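Local coordinates for putative neuraminyllactose-binding hemagglutinin homolog (Helicobacter pylori, PDB 3BGH), which is of unknown function but may act as a neuraminyllactose-binding hemagglutinin or flagellar sheath adhesin, a lipoprotein of the outer membrane, at residues L66-F71 against K207-K212; N135-E138 against D143-H146; S78-K83 against Q90-K95. All blocks are in the same frame, centred on the assembly; numbering follows the deposited sequence.

Contact 1: residues L66-F71 against K207-K212; sequences LQLSSF and KELSKK. With SO4 (sulfate ion), chain C; SO4 (sulfate ion), chain D.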
loop_
_atom_site.group_PDB
_atom_site.type_symbol
_atom_site.label_atom_id
_atom_site.label_comp_id
_atom_site.label_asym_id
_atom_site.label_seq_id
_atom_site.Cartn_x
_atom_site.Cartn_y
_atom_site.Cartn_z
ATOM N N LEU A 66 -1.159 -22.465 -5.080
ATOM C CA LEU A 66 -1.647 -23.743 -5.582
ATOM C C LEU A 66 -2.391 -23.496 -6.868
ATOM O O LEU A 66 -2.165 -24.182 -7.866
ATOM C CB LEU A 66 -2.538 -24.465 -4.565
ATOM C CG LEU A 66 -1.951 -24.838 -3.189
ATOM C CD1 LEU A 66 -3.061 -25.353 -2.311
ATOM C CD2 LEU A 66 -0.814 -25.862 -3.275
ATOM N N GLN A 67 -3.242 -22.483 -6.852
ATOM C CA GLN A 67 -3.978 -22.085 -8.020
ATOM C C GLN A 67 -3.119 -21.701 -9.219
ATOM O O GLN A 67 -3.456 -22.018 -10.348
ATOM C CB GLN A 67 -4.901 -20.961 -7.668
ATOM C CG GLN A 67 -6.008 -21.385 -6.723
ATOM C CD GLN A 67 -7.325 -20.870 -7.208
ATOM O OE1 GLN A 67 -7.755 -19.772 -6.827
ATOM N NE2 GLN A 67 -7.953 -21.623 -8.119
ATOM N N LEU A 68 -2.021 -21.003 -8.986
ATOM C CA LEU A 68 -1.139 -20.668 -10.075
ATOM C C LEU A 68 -0.445 -21.904 -10.617
ATOM O O LEU A 68 -0.153 -21.973 -11.803
ATOM C CB LEU A 68 -0.128 -19.611 -9.670
ATOM C CG LEU A 68 -0.738 -18.262 -9.963
ATOM C CD1 LEU A 68 0.026 -17.194 -9.196
ATOM C CD2 LEU A 68 -0.784 -17.994 -11.521
ATOM N N SER A 69 -0.160 -22.865 -9.746
ATOM C CA SER A 69 0.319 -24.156 -10.228
ATOM C C SER A 69 -0.765 -24.824 -11.092
ATOM O O SER A 69 -0.472 -25.219 -12.221
ATOM C CB SER A 69 0.807 -25.033 -9.089
ATOM O OG SER A 69 2.011 -24.495 -8.557
ATOM N N SER A 70 -2.014 -24.856 -10.616
ATOM C CA SER A 70 -3.123 -25.484 -11.379
ATOM C C SER A 70 -3.385 -24.828 -12.702
ATOM O O SER A 70 -3.635 -25.515 -13.694
ATOM C CB SER A 70 -4.433 -25.499 -10.615
ATOM O OG SER A 70 -4.321 -26.398 -9.549
ATOM N N PHE A 71 -3.375 -23.498 -12.698
ATOM C CA PHE A 71 -3.496 -22.727 -13.914
ATOM C C PHE A 71 -2.381 -23.096 -14.899
ATOM O O PHE A 71 -2.636 -23.335 -16.074
ATOM C CB PHE A 71 -3.407 -21.244 -13.599
ATOM C CG PHE A 71 -3.474 -20.384 -14.807
ATOM C CD1 PHE A 71 -4.704 -20.086 -15.389
ATOM C CD2 PHE A 71 -2.309 -19.879 -15.379
ATOM C CE1 PHE A 71 -4.778 -19.272 -16.534
ATOM C CE2 PHE A 71 -2.369 -19.076 -16.514
ATOM C CZ PHE A 71 -3.602 -18.772 -17.091
ATOM N N LYS A 207 -4.585 -13.466 -16.844
ATOM C CA LYS A 207 -4.590 -12.807 -18.150
ATOM C C LYS A 207 -3.185 -12.382 -18.582
ATOM O O LYS A 207 -2.884 -12.360 -19.799
ATOM C CB LYS A 207 -5.586 -11.652 -18.231
ATOM C CG LYS A 207 -7.027 -12.159 -18.206
ATOM C CD LYS A 207 -8.069 -11.068 -17.889
ATOM C CE LYS A 207 -9.488 -11.687 -17.874
ATOM N NZ LYS A 207 -10.578 -10.654 -17.877
ATOM N N GLU A 208 -2.312 -12.081 -17.617
ATOM C CA GLU A 208 -0.957 -11.712 -17.981
ATOM C C GLU A 208 -0.124 -12.886 -18.470
ATOM O O GLU A 208 0.776 -12.700 -19.258
ATOM C CB GLU A 208 -0.203 -10.994 -16.850
ATOM C CG GLU A 208 1.044 -10.233 -17.347
ATOM C CD GLU A 208 0.731 -9.174 -18.457
ATOM O OE1 GLU A 208 1.696 -8.623 -19.034
ATOM O OE2 GLU A 208 -0.457 -8.876 -18.752
ATOM N N LEU A 209 -0.407 -14.081 -17.975
ATOM C CA LEU A 209 0.409 -15.221 -18.307
ATOM C C LEU A 209 -0.254 -16.045 -19.418
ATOM O O LEU A 209 -0.284 -17.252 -19.337
ATOM C CB LEU A 209 0.637 -16.095 -17.073
ATOM C CG LEU A 209 1.292 -15.579 -15.790
ATOM C CD1 LEU A 209 1.326 -16.694 -14.753
ATOM C CD2 LEU A 209 2.683 -15.068 -16.084
ATOM N N SER A 210 -0.782 -15.373 -20.443
ATOM C CA SER A 210 -1.379 -16.022 -21.602
ATOM C C SER A 210 -0.344 -16.741 -22.463
ATOM O O SER A 210 0.877 -16.532 -22.346
ATOM C CB SER A 210 -2.070 -14.988 -22.485
ATOM O OG SER A 210 -1.094 -14.201 -23.161
ATOM N N LYS A 211 -0.874 -17.584 -23.347
ATOM C CA LYS A 211 -0.108 -18.319 -24.360
ATOM C C LYS A 211 0.641 -17.305 -25.230
ATOM O O LYS A 211 1.847 -17.426 -25.395
ATOM C CB LYS A 211 -1.081 -19.192 -25.180
ATOM C CG LYS A 211 -0.503 -20.309 -26.077
ATOM C CD LYS A 211 -1.457 -20.491 -27.335
ATOM C CE LYS A 211 -1.423 -21.897 -27.941
ATOM N NZ LYS A 211 -2.224 -21.987 -29.234
ATOM N N LYS A 212 -0.034 -16.284 -25.736
ATOM C CA LYS A 212 0.676 -15.281 -26.551
ATOM C C LYS A 212 1.880 -14.633 -25.813
ATOM O O LYS A 212 2.971 -14.501 -26.378
ATOM C CB LYS A 212 -0.277 -14.208 -27.096
ATOM C CG LYS A 212 0.407 -13.258 -28.111
ATOM C CD LYS A 212 -0.593 -12.444 -28.957
ATOM C CE LYS A 212 -1.160 -11.298 -28.137
ATOM N NZ LYS A 212 -2.596 -10.917 -28.424
HETATM S S SO4 C . -4.455 -18.473 -23.235
HETATM O O1 SO4 C . -5.852 -18.152 -23.487
HETATM O O2 SO4 C . -3.644 -17.552 -24.038
HETATM O O3 SO4 C . -4.206 -18.368 -21.808
HETATM O O4 SO4 C . -4.114 -19.852 -23.606
HETATM S S SO4 D . -1.041 -8.329 -25.919
HETATM O O1 SO4 D . -2.116 -9.303 -26.078
HETATM O O2 SO4 D . 0.193 -8.755 -26.607
HETATM O O3 SO4 D . -1.497 -7.060 -26.477
HETATM O O4 SO4 D . -0.781 -8.090 -24.503
#
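L68 and F71 on helix 54-73 meet L209, at the break between helices 186-208 and 211-223, in a small buried apolar contact. L209 is the first residue to abandon helical backbone angles, and its side chain turns in toward the neighbouring helix. Two points of touch define the packing. L68 CD2 lies 4.1 Å from L209 CD1, the two leucines crossing at about a right angle and touching through one methyl each. F71 reaches over with its ring edge: CG stands opposite the backbone N (chi1 178°), which carries CE2 to 4.3 Å from L209 CB. L209 O sits at the same edge, near the ring plane, 4.0 Å from CE2. L68 also packs on L41 and M102, and L209 on L100, so the contact rests on the central sheet. Beyond L209, S210 occupies the N-cap of helix 211-223, its OG bonded to H213 N. At this helix start K211 N gives a hydrogen bond of 2.9 Å to O2 of the chain C sulfate, with an N-H...O angle of 153°; the ion, probably from the crystallisation liquor, suggests a locally positive helix end. The chemistry separates cleanly: the segments meet through modest, nondirectional van der Waals contact, whereas the polar groups of the break serve the new helix and an anion.

Contact 2: residues N135-E138 against D143-H146; sequences NFVE and DIIH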
loop_
_atom_site.group_PDB
_atom_site.type_symbol
_atom_site.label_atom_id
_atom_site.label_comp_id
_atom_site.label_asym_id
_atom_site.label_seq_id
_atom_site.Cartn_x
_atom_site.Cartn_y
_atom_site.Cartn_z
ATOM N N ASN A 135 7.448 -10.940 -10.294
ATOM C CA ASN A 135 8.738 -10.885 -11.019
ATOM C C ASN A 135 9.012 -12.082 -11.935
ATOM O O ASN A 135 8.824 -13.233 -11.547
ATOM C CB ASN A 135 9.932 -10.616 -10.070
ATOM C CG ASN A 135 10.234 -9.112 -9.901
ATOM O OD1 ASN A 135 9.576 -8.270 -10.499
ATOM N ND2 ASN A 135 11.255 -8.782 -9.119
ATOM N N PHE A 136 9.441 -11.803 -13.158
ATOM C CA PHE A 136 9.829 -12.836 -14.105
ATOM C C PHE A 136 11.346 -12.906 -14.116
ATOM O O PHE A 136 12.016 -11.949 -14.488
ATOM C CB PHE A 136 9.303 -12.533 -15.528
ATOM C CG PHE A 136 7.805 -12.542 -15.659
ATOM C CD1 PHE A 136 7.186 -13.429 -16.522
ATOM C CD2 PHE A 136 7.013 -11.635 -14.962
ATOM C CE1 PHE A 136 5.792 -13.415 -16.676
ATOM C CE2 PHE A 136 5.605 -11.636 -15.103
ATOM C CZ PHE A 136 5.003 -12.522 -15.940
ATOM N N VAL A 137 11.887 -14.044 -13.704
ATOM C CA VAL A 137 13.315 -14.180 -13.468
ATOM C C VAL A 137 13.941 -15.282 -14.327
ATOM O O VAL A 137 13.415 -16.402 -14.424
ATOM C CB VAL A 137 13.619 -14.444 -11.970
ATOM C CG1 VAL A 137 15.120 -14.477 -11.721
ATOM C CG2 VAL A 137 12.965 -13.401 -11.066
ATOM N N GLU A 138 15.063 -14.935 -14.955
ATOM C CA GLU A 138 15.909 -15.883 -15.680
ATOM C C GLU A 138 16.700 -16.741 -14.678
ATOM O O GLU A 138 17.468 -16.226 -13.880
ATOM C CB GLU A 138 16.753 -15.167 -16.751
ATOM C CG GLU A 138 18.244 -15.491 -16.824
ATOM C CD GLU A 138 18.568 -16.971 -17.072
ATOM O OE1 GLU A 138 17.852 -17.628 -17.860
ATOM O OE2 GLU A 138 19.557 -17.462 -16.471
ATOM N N ASP A 143 18.575 -12.926 -13.000
ATOM C CA ASP A 143 18.221 -11.611 -13.504
ATOM C C ASP A 143 16.711 -11.433 -13.597
ATOM O O ASP A 143 16.001 -12.306 -14.100
ATOM C CB ASP A 143 18.763 -11.440 -14.908
ATOM C CG ASP A 143 20.254 -11.271 -14.937
ATOM O OD1 ASP A 143 20.888 -11.378 -13.870
ATOM O OD2 ASP A 143 20.780 -11.007 -16.038
ATOM N N ILE A 144 16.217 -10.298 -13.127
ATOM C CA ILE A 144 14.810 -10.002 -13.289
ATOM C C ILE A 144 14.660 -9.488 -14.703
ATOM O O ILE A 144 15.385 -8.583 -15.093
ATOM C CB ILE A 144 14.307 -8.980 -12.243
ATOM C CG1 ILE A 144 14.467 -9.560 -10.824
ATOM C CG2 ILE A 144 12.847 -8.616 -12.521
ATOM C CD1 ILE A 144 14.806 -8.534 -9.766
ATOM N N ILE A 145 13.755 -10.095 -15.472
ATOM C CA ILE A 145 13.537 -9.721 -16.865
ATOM C C ILE A 145 12.278 -8.843 -17.015
ATOM O O ILE A 145 12.203 -7.970 -17.886
ATOM C CB ILE A 145 13.487 -10.986 -17.778
ATOM C CG1 ILE A 145 14.892 -11.359 -18.246
ATOM C CG2 ILE A 145 12.674 -10.771 -19.055
ATOM C CD1 ILE A 145 15.698 -12.118 -17.245
ATOM N N HIS A 146 11.290 -9.049 -16.159
ATOM C CA HIS A 146 10.049 -8.354 -16.334
ATOM C C HIS A 146 9.287 -8.317 -15.039
ATOM O O HIS A 146 9.302 -9.302 -14.303
ATOM C CB HIS A 146 9.224 -9.066 -17.398
ATOM C CG HIS A 146 7.978 -8.339 -17.736
ATOM N ND1 HIS A 146 7.978 -7.212 -18.528
ATOM C CD2 HIS A 146 6.702 -8.514 -17.325
ATOM C CE1 HIS A 146 6.740 -6.765 -18.649
ATOM N NE2 HIS A 146 5.953 -7.526 -17.913
#
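F136 O is gripped by two successive amides of the facing strand: I145 N at 2.7 Å, with an N-H...O angle of 170°, and, more weakly, H146 N at 3.4 Å. Two residues thus face one, the signature of a classic beta bulge, and the register moves by one between the F136–H146 and V137–I144 pairs. F136 N closes the hydrogen-bonded pair by donating to H146 O at 2.8 Å. On the far side of the bulge E138 N binds D143 O at 2.9 Å, an oxygen that V137 CA also approaches to 3.3 Å in a CA-H...O contact. These bonds join strands 123-137 and 144-161 into an antiparallel beta hairpin at the margin of the sheet, with the bulge close to its turn; E138 OE2 accepts from S141 N within that turn. The two aromatic side chains of the F136–H146 pair lie side by side. H146 swings its ring opposite its own backbone N (chi1 -174°), and its edge meets the face of F136 in a T-shaped stack, ring centres 5.4 Å apart and planes at 79°. H146 ND1 is hydrogen-bonded to E115 of the second subunit, which would fix the imidazole's rotation. One V137 methyl, CG2, meets I144 CG1, while V137 CG1 lies against the D143 carbonyl. The I144 chain also runs across the N135 amide, CD1 lying 3.6 Å from ND2. That amide is held at both ends, OD1 by S147 OG and ND2 by D111 O of the second subunit, whose V113 packs on I144.

Contact 3: residues S78-K83 against Q90-K95; sequences SVSQFK and QDIKEK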
loop_
_atom_site.group_PDB
_atom_site.type_symbol
_atom_site.label_atom_id
_atom_site.label_comp_id
_atom_site.label_asym_id
_atom_site.label_seq_id
_atom_site.Cartn_x
_atom_site.Cartn_y
_atom_site.Cartn_z
ATOM N N SER A 78 5.213 -27.815 -16.947
ATOM C CA SER A 78 5.603 -28.518 -15.729
ATOM C C SER A 78 5.824 -27.408 -14.714
ATOM O O SER A 78 6.307 -26.335 -15.067
ATOM C CB SER A 78 6.898 -29.322 -15.901
ATOM O OG SER A 78 7.080 -29.733 -17.251
ATOM N N VAL A 79 5.485 -27.676 -13.461
ATOM C CA VAL A 79 5.596 -26.679 -12.422
ATOM C C VAL A 79 6.359 -27.258 -11.229
ATOM O O VAL A 79 5.967 -28.282 -10.680
ATOM C CB VAL A 79 4.205 -26.208 -11.970
ATOM C CG1 VAL A 79 4.335 -25.081 -10.994
ATOM C CG2 VAL A 79 3.385 -25.771 -13.152
ATOM N N SER A 80 7.443 -26.589 -10.844
ATOM C CA SER A 80 8.203 -26.938 -9.660
ATOM C C SER A 80 8.058 -25.835 -8.607
ATOM O O SER A 80 8.239 -24.649 -8.895
ATOM C CB SER A 80 9.671 -27.151 -10.003
ATOM O OG SER A 80 9.811 -28.083 -11.065
ATOM N N GLN A 81 7.738 -26.267 -7.392
ATOM C CA GLN A 81 7.374 -25.412 -6.288
ATOM C C GLN A 81 8.490 -25.388 -5.249
ATOM O O GLN A 81 9.030 -26.425 -4.901
ATOM C CB GLN A 81 6.111 -25.950 -5.612
ATOM C CG GLN A 81 4.871 -26.037 -6.451
ATOM C CD GLN A 81 3.700 -26.551 -5.632
ATOM O OE1 GLN A 81 3.888 -27.157 -4.566
ATOM N NE2 GLN A 81 2.490 -26.306 -6.103
ATOM N N PHE A 82 8.825 -24.206 -4.752
ATOM C CA PHE A 82 9.807 -24.069 -3.676
ATOM C C PHE A 82 9.348 -22.938 -2.777
ATOM O O PHE A 82 8.466 -22.175 -3.170
ATOM C CB PHE A 82 11.204 -23.796 -4.254
ATOM C CG PHE A 82 11.737 -24.923 -5.105
ATOM C CD1 PHE A 82 12.308 -26.053 -4.515
ATOM C CD2 PHE A 82 11.650 -24.864 -6.501
ATOM C CE1 PHE A 82 12.795 -27.106 -5.296
ATOM C CE2 PHE A 82 12.130 -25.903 -7.294
ATOM C CZ PHE A 82 12.707 -27.027 -6.688
ATOM N N LYS A 83 9.909 -22.826 -1.577
ATOM C CA LYS A 83 9.516 -21.735 -0.685
ATOM C C LYS A 83 10.436 -20.510 -0.725
ATOM O O LYS A 83 10.023 -19.421 -0.329
ATOM C CB LYS A 83 9.291 -22.216 0.752
ATOM C CG LYS A 83 7.860 -22.696 0.976
ATOM C CD LYS A 83 7.621 -23.277 2.385
ATOM C CE LYS A 83 6.251 -24.003 2.429
ATOM N NZ LYS A 83 5.886 -24.490 3.803
ATOM N N GLN A 90 20.391 -26.859 -8.871
ATOM C CA GLN A 90 20.995 -26.602 -10.177
ATOM C C GLN A 90 20.326 -27.349 -11.310
ATOM O O GLN A 90 20.055 -26.777 -12.365
ATOM C CB GLN A 90 22.476 -26.956 -10.155
ATOM C CG GLN A 90 23.358 -25.780 -9.855
ATOM C CD GLN A 90 23.783 -25.020 -11.107
ATOM O OE1 GLN A 90 24.799 -24.318 -11.097
ATOM N NE2 GLN A 90 23.021 -25.166 -12.195
ATOM N N ASP A 91 20.068 -28.634 -11.096
ATOM C CA ASP A 91 19.365 -29.431 -12.089
ATOM C C ASP A 91 18.152 -28.678 -12.644
ATOM O O ASP A 91 17.886 -28.688 -13.853
ATOM C CB ASP A 91 18.888 -30.739 -11.481
ATOM C CG ASP A 91 18.548 -31.765 -12.535
ATOM O OD1 ASP A 91 17.530 -31.598 -13.272
ATOM O OD2 ASP A 91 19.334 -32.736 -12.638
ATOM N N ILE A 92 17.416 -28.051 -11.728
ATOM C CA ILE A 92 16.228 -27.281 -12.069
ATOM C C ILE A 92 16.624 -25.978 -12.757
ATOM O O ILE A 92 16.188 -25.745 -13.873
ATOM C CB ILE A 92 15.333 -27.029 -10.833
ATOM C CG1 ILE A 92 14.827 -28.360 -10.239
ATOM C CG2 ILE A 92 14.194 -26.099 -11.191
ATOM C CD1 ILE A 92 13.965 -29.179 -11.177
ATOM N N LYS A 93 17.472 -25.164 -12.129
ATOM C CA LYS A 93 17.948 -23.928 -12.760
ATOM C C LYS A 93 18.321 -24.146 -14.240
ATOM O O LYS A 93 17.960 -23.341 -15.103
ATOM C CB LYS A 93 19.159 -23.322 -12.035
ATOM C CG LYS A 93 18.980 -22.867 -10.580
ATOM C CD LYS A 93 20.089 -21.850 -10.223
ATOM C CE LYS A 93 20.706 -22.057 -8.846
ATOM N NZ LYS A 93 19.744 -21.873 -7.711
ATOM N N GLU A 94 19.034 -25.237 -14.528
ATOM C CA GLU A 94 19.524 -25.508 -15.893
ATOM C C GLU A 94 18.401 -25.768 -16.899
ATOM O O GLU A 94 18.546 -25.479 -18.097
ATOM C CB GLU A 94 20.539 -26.669 -15.918
ATOM C CG GLU A 94 21.924 -26.321 -15.311
ATOM C CD GLU A 94 22.922 -25.686 -16.307
ATOM O OE1 GLU A 94 22.695 -25.738 -17.556
ATOM O OE2 GLU A 94 23.950 -25.138 -15.821
ATOM N N LYS A 95 17.283 -26.292 -16.407
ATOM C CA LYS A 95 16.193 -26.736 -17.277
ATOM C C LYS A 95 14.994 -25.763 -17.399
ATOM O O LYS A 95 14.308 -25.748 -18.424
ATOM C CB LYS A 95 15.733 -28.142 -16.841
ATOM C CG LYS A 95 15.207 -29.010 -17.983
ATOM C CD LYS A 95 15.139 -30.498 -17.582
ATOM C CE LYS A 95 14.041 -30.786 -16.545
ATOM N NZ LYS A 95 12.696 -30.422 -17.091
#
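S80 and F82 of strand 78-82 both touch I92 of helix 90-95, and the order of residues along the strand explains why these two do so. S78 begins the strand with backbone hydrogen bonds to H37 and V39; its side chain starts out toward the helix without touching it. V79 belongs to the other face of the sheet, where it packs on S69, L72 and E73 of helix 54-73. S80 is the first residue in touch: its CA is 8.4 Å from the CA of I92, and S80 OG comes to 4.3 Å from I92 CD1. That is a loose van der Waals approach of a hydroxyl to a methyl. Q81 then returns to the V79 face, resting on F65. The alternation is that of any extended strand; the topology puts a different helix on each face. Strand 38-48, helix 54-73 and the parallel strand 78-82 form a beta-alpha-beta crossover, while helix 90-95 leads on to strand 98-114, parallel as well and on the far side of strand 38-48. The two connecting helices therefore cover opposite faces, and I92 also packs on V40 of the strand between. F82 makes the other touch, its CZ lying 4.3 Å from I92 CG1, with the isoleucine approaching the ring obliquely. I92 serves both partners because its branch bends: CG1 is placed opposite the carbonyl carbon (chi1 -62°) against the phenylalanine, and a further turn (chi2 -62°) sends CD1 to the serine. E87, I88 and P89 line F82 as well. K83, where the strand has ended, donates its backbone N to E87 OE1 in the connection that leads to the helix.

Contacts 3 and 2 follow one another along the chain, and both are nested inside the long loop closed by contact 1. Their centres are 15 to 17 Å apart around a single mixed five-stranded sheet. Contact 3 involves the outermost strand 78-82 and contact 2 the outermost strand 144-161 at the other margin; the two contacts do not touch, helix 90-95 bringing their nearest atoms to about 6 Å. Contact 1 touches each: L209 CD2 lies 3.4 Å from F136 CZ, and S69 OG 3.1 Å from Q81 NE2, a probable hydrogen bond. The helix break thus bears on the hairpin and helix 54-73 on the edge strand 78-82, while only contact 2 reaches the second subunit.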